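Local coordinates for protein BIFUNCTIONAL PROTEIN Proline utilization A (PutA) (Corynebacterium freiburgense, PDB 5UX5) that probably catalyses both steps of proline oxidation to glutamate, using an FAD-dependent proline dehydrogenase domain and an NAD-dependent aldehyde dehydrogenase domain, at residues L962-N967 against V1061-H1066. Sequence-based numbering, arbitrary orientation.
Sequences LRCESN and VSTTNH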
loop_
_atom_site.group_PDB
_atom_site.type_symbol
_atom_site.label_atom_id
_atom_site.label_comp_id
_atom_site.label_asym_id
_atom_site.label_seq_id
_atom_site.Cartn_x
_atom_site.Cartn_y
_atom_site.Cartn_z
ATOM N N LEU A 962 4.748 -13.496 -2.030
ATOM C CA LEU A 962 5.143 -12.777 -0.820
ATOM C C LEU A 962 4.769 -13.557 0.429
ATOM O O LEU A 962 3.745 -14.232 0.460
ATOM C CB LEU A 962 4.440 -11.423 -0.734
ATOM C CG LEU A 962 4.586 -10.468 -1.904
ATOM C CD1 LEU A 962 3.895 -9.151 -1.611
ATOM C CD2 LEU A 962 6.005 -10.248 -2.135
ATOM N N ARG A 963 5.583 -13.435 1.491
ATOM C CA ARG A 963 5.207 -14.047 2.768
ATOM C C ARG A 963 3.989 -13.353 3.389
ATOM O O ARG A 963 3.011 -14.011 3.751
ATOM C CB ARG A 963 6.400 -14.040 3.726
ATOM C CG ARG A 963 7.265 -15.318 3.698
ATOM C CD ARG A 963 8.740 -15.100 4.156
ATOM N NE ARG A 963 9.518 -14.356 3.153
ATOM C CZ ARG A 963 9.998 -13.116 3.307
ATOM N NH1 ARG A 963 10.682 -12.541 2.313
ATOM N NH2 ARG A 963 9.792 -12.441 4.445
ATOM N N CYS A 964 3.992 -12.022 3.458
ATOM C CA CYS A 964 3.008 -11.329 4.285
ATOM C C CYS A 964 1.664 -11.108 3.589
ATOM O O CYS A 964 0.704 -10.677 4.237
ATOM C CB CYS A 964 3.558 -9.969 4.708
ATOM S SG CYS A 964 3.784 -8.890 3.286
ATOM N N GLU A 965 1.567 -11.370 2.295
ATOM C CA GLU A 965 0.348 -11.064 1.566
ATOM C C GLU A 965 0.132 -12.116 0.485
ATOM O O GLU A 965 0.960 -12.272 -0.410
ATOM C CB GLU A 965 0.437 -9.670 0.965
ATOM C CG GLU A 965 -0.782 -9.214 0.239
ATOM C CD GLU A 965 -0.655 -7.789 -0.204
ATOM O OE1 GLU A 965 -0.027 -7.524 -1.265
ATOM O OE2 GLU A 965 -1.160 -6.912 0.543
ATOM N N SER A 966 -0.983 -12.828 0.572
ATOM C CA SER A 966 -1.404 -13.753 -0.473
ATOM C C SER A 966 -2.016 -12.977 -1.630
ATOM O O SER A 966 -2.958 -12.209 -1.437
ATOM C CB SER A 966 -2.412 -14.750 0.084
ATOM O OG SER A 966 -2.951 -15.505 -0.972
ATOM N N ASN A 967 -1.478 -13.155 -2.830
ATOM C CA ASN A 967 -1.995 -12.464 -4.011
ATOM C C ASN A 967 -2.330 -13.492 -5.093
ATOM O O ASN A 967 -1.432 -13.975 -5.793
ATOM C CB ASN A 967 -1.003 -11.405 -4.486
ATOM C CG ASN A 967 -0.882 -10.238 -3.482
ATOM O OD1 ASN A 967 -1.816 -9.449 -3.336
ATOM N ND2 ASN A 967 0.270 -10.119 -2.820
ATOM N N VAL A 1061 -7.521 -11.882 -5.903
ATOM C CA VAL A 1061 -7.898 -11.900 -4.487
ATOM C C VAL A 1061 -6.634 -11.696 -3.665
ATOM O O VAL A 1061 -5.765 -12.579 -3.611
ATOM C CB VAL A 1061 -8.597 -13.196 -4.073
ATOM C CG1 VAL A 1061 -9.172 -13.044 -2.677
ATOM C CG2 VAL A 1061 -9.681 -13.573 -5.073
ATOM N N SER A 1062 -6.557 -10.555 -2.978
ATOM C CA SER A 1062 -5.394 -10.156 -2.199
ATOM C C SER A 1062 -5.767 -10.165 -0.728
ATOM O O SER A 1062 -6.700 -9.457 -0.334
ATOM C CB SER A 1062 -4.914 -8.775 -2.624
ATOM O OG SER A 1062 -3.820 -8.386 -1.828
ATOM N N THR A 1063 -5.062 -10.982 0.068
ATOM C CA THR A 1063 -5.352 -11.207 1.492
ATOM C C THR A 1063 -4.112 -10.988 2.362
ATOM O O THR A 1063 -3.072 -11.632 2.154
ATOM C CB THR A 1063 -5.856 -12.627 1.764
ATOM O OG1 THR A 1063 -6.993 -12.920 0.944
ATOM C CG2 THR A 1063 -6.195 -12.801 3.237
ATOM N N THR A 1064 -4.232 -10.112 3.354
ATOM C CA THR A 1064 -3.182 -9.970 4.347
ATOM C C THR A 1064 -3.002 -11.304 5.054
ATOM O O THR A 1064 -3.980 -11.970 5.381
ATOM C CB THR A 1064 -3.531 -8.839 5.329
ATOM O OG1 THR A 1064 -3.710 -7.643 4.574
ATOM C CG2 THR A 1064 -2.401 -8.574 6.337
ATOM N N ASN A 1065 -1.740 -11.723 5.232
ATOM C CA ASN A 1065 -1.423 -13.038 5.780
ATOM C C ASN A 1065 -1.048 -13.011 7.249
ATOM O O ASN A 1065 -1.098 -14.057 7.910
ATOM C CB ASN A 1065 -0.239 -13.651 5.036
ATOM C CG ASN A 1065 -0.655 -14.413 3.828
ATOM O OD1 ASN A 1065 -1.745 -14.982 3.780
ATOM N ND2 ASN A 1065 0.217 -14.446 2.831
ATOM N N HIS A 1066 -0.698 -11.846 7.769
ATOM C CA HIS A 1066 -0.093 -11.708 9.078
ATOM C C HIS A 1066 -1.061 -11.016 10.032
ATOM O O HIS A 1066 -2.007 -10.350 9.607
ATOM C CB HIS A 1066 1.222 -10.932 8.944
ATOM C CG HIS A 1066 1.053 -9.565 8.357
ATOM N ND1 HIS A 1066 0.796 -8.446 9.126
ATOM C CD2 HIS A 1066 1.058 -9.141 7.070
ATOM C CE1 HIS A 1066 0.669 -7.391 8.338
ATOM N NE2 HIS A 1066 0.820 -7.784 7.086
#
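N967 OD1 accepts two hydrogen bonds: one from S1062 OG, 2.7 Å away, and another from Q885 outside the two segments. The other end of the same amide points to its own strand, where N967 ND2 lies 3.0 Å from E965 OE1, which receives it on the anti lone pair. E965 reaches this place with CG anti to the backbone N (chi1 -177°) and an extended chain; its OE2 makes a salt bridge with R875. Antiparallel pairing of 965-967 with 1061-1064 puts E965, N967, S1062 and T1064 on one face of the sheet, E965 opposite T1064 and N967 opposite S1062 in non-hydrogen-bonded pairs. Between them S966 and T1063 form a hydrogen-bonded pair, T1063 N reaching S966 O at 2.9 Å. Strand 1056-1064 also pairs in parallel with strand 870-873, joining the C-terminal part of the chain to the aldehyde dehydrogenase region. Beyond the last paired residues, N1065 adds two bonds to the turn: its backbone N to C964 O at 2.8 Å and its ND2 to R963 O at 3.0 Å, from above the carbonyl plane. The H1066 ring brings its CD2 edge to C964 O, at 3.2 Å, while C964 and H1066 both touch V308 of helix 303-313, in the proline dehydrogenase region. With both amide ends bonded, the flip of N967 is probably settled by its partners, and E965, shared between N967 and R875, is probably held as a carboxylate.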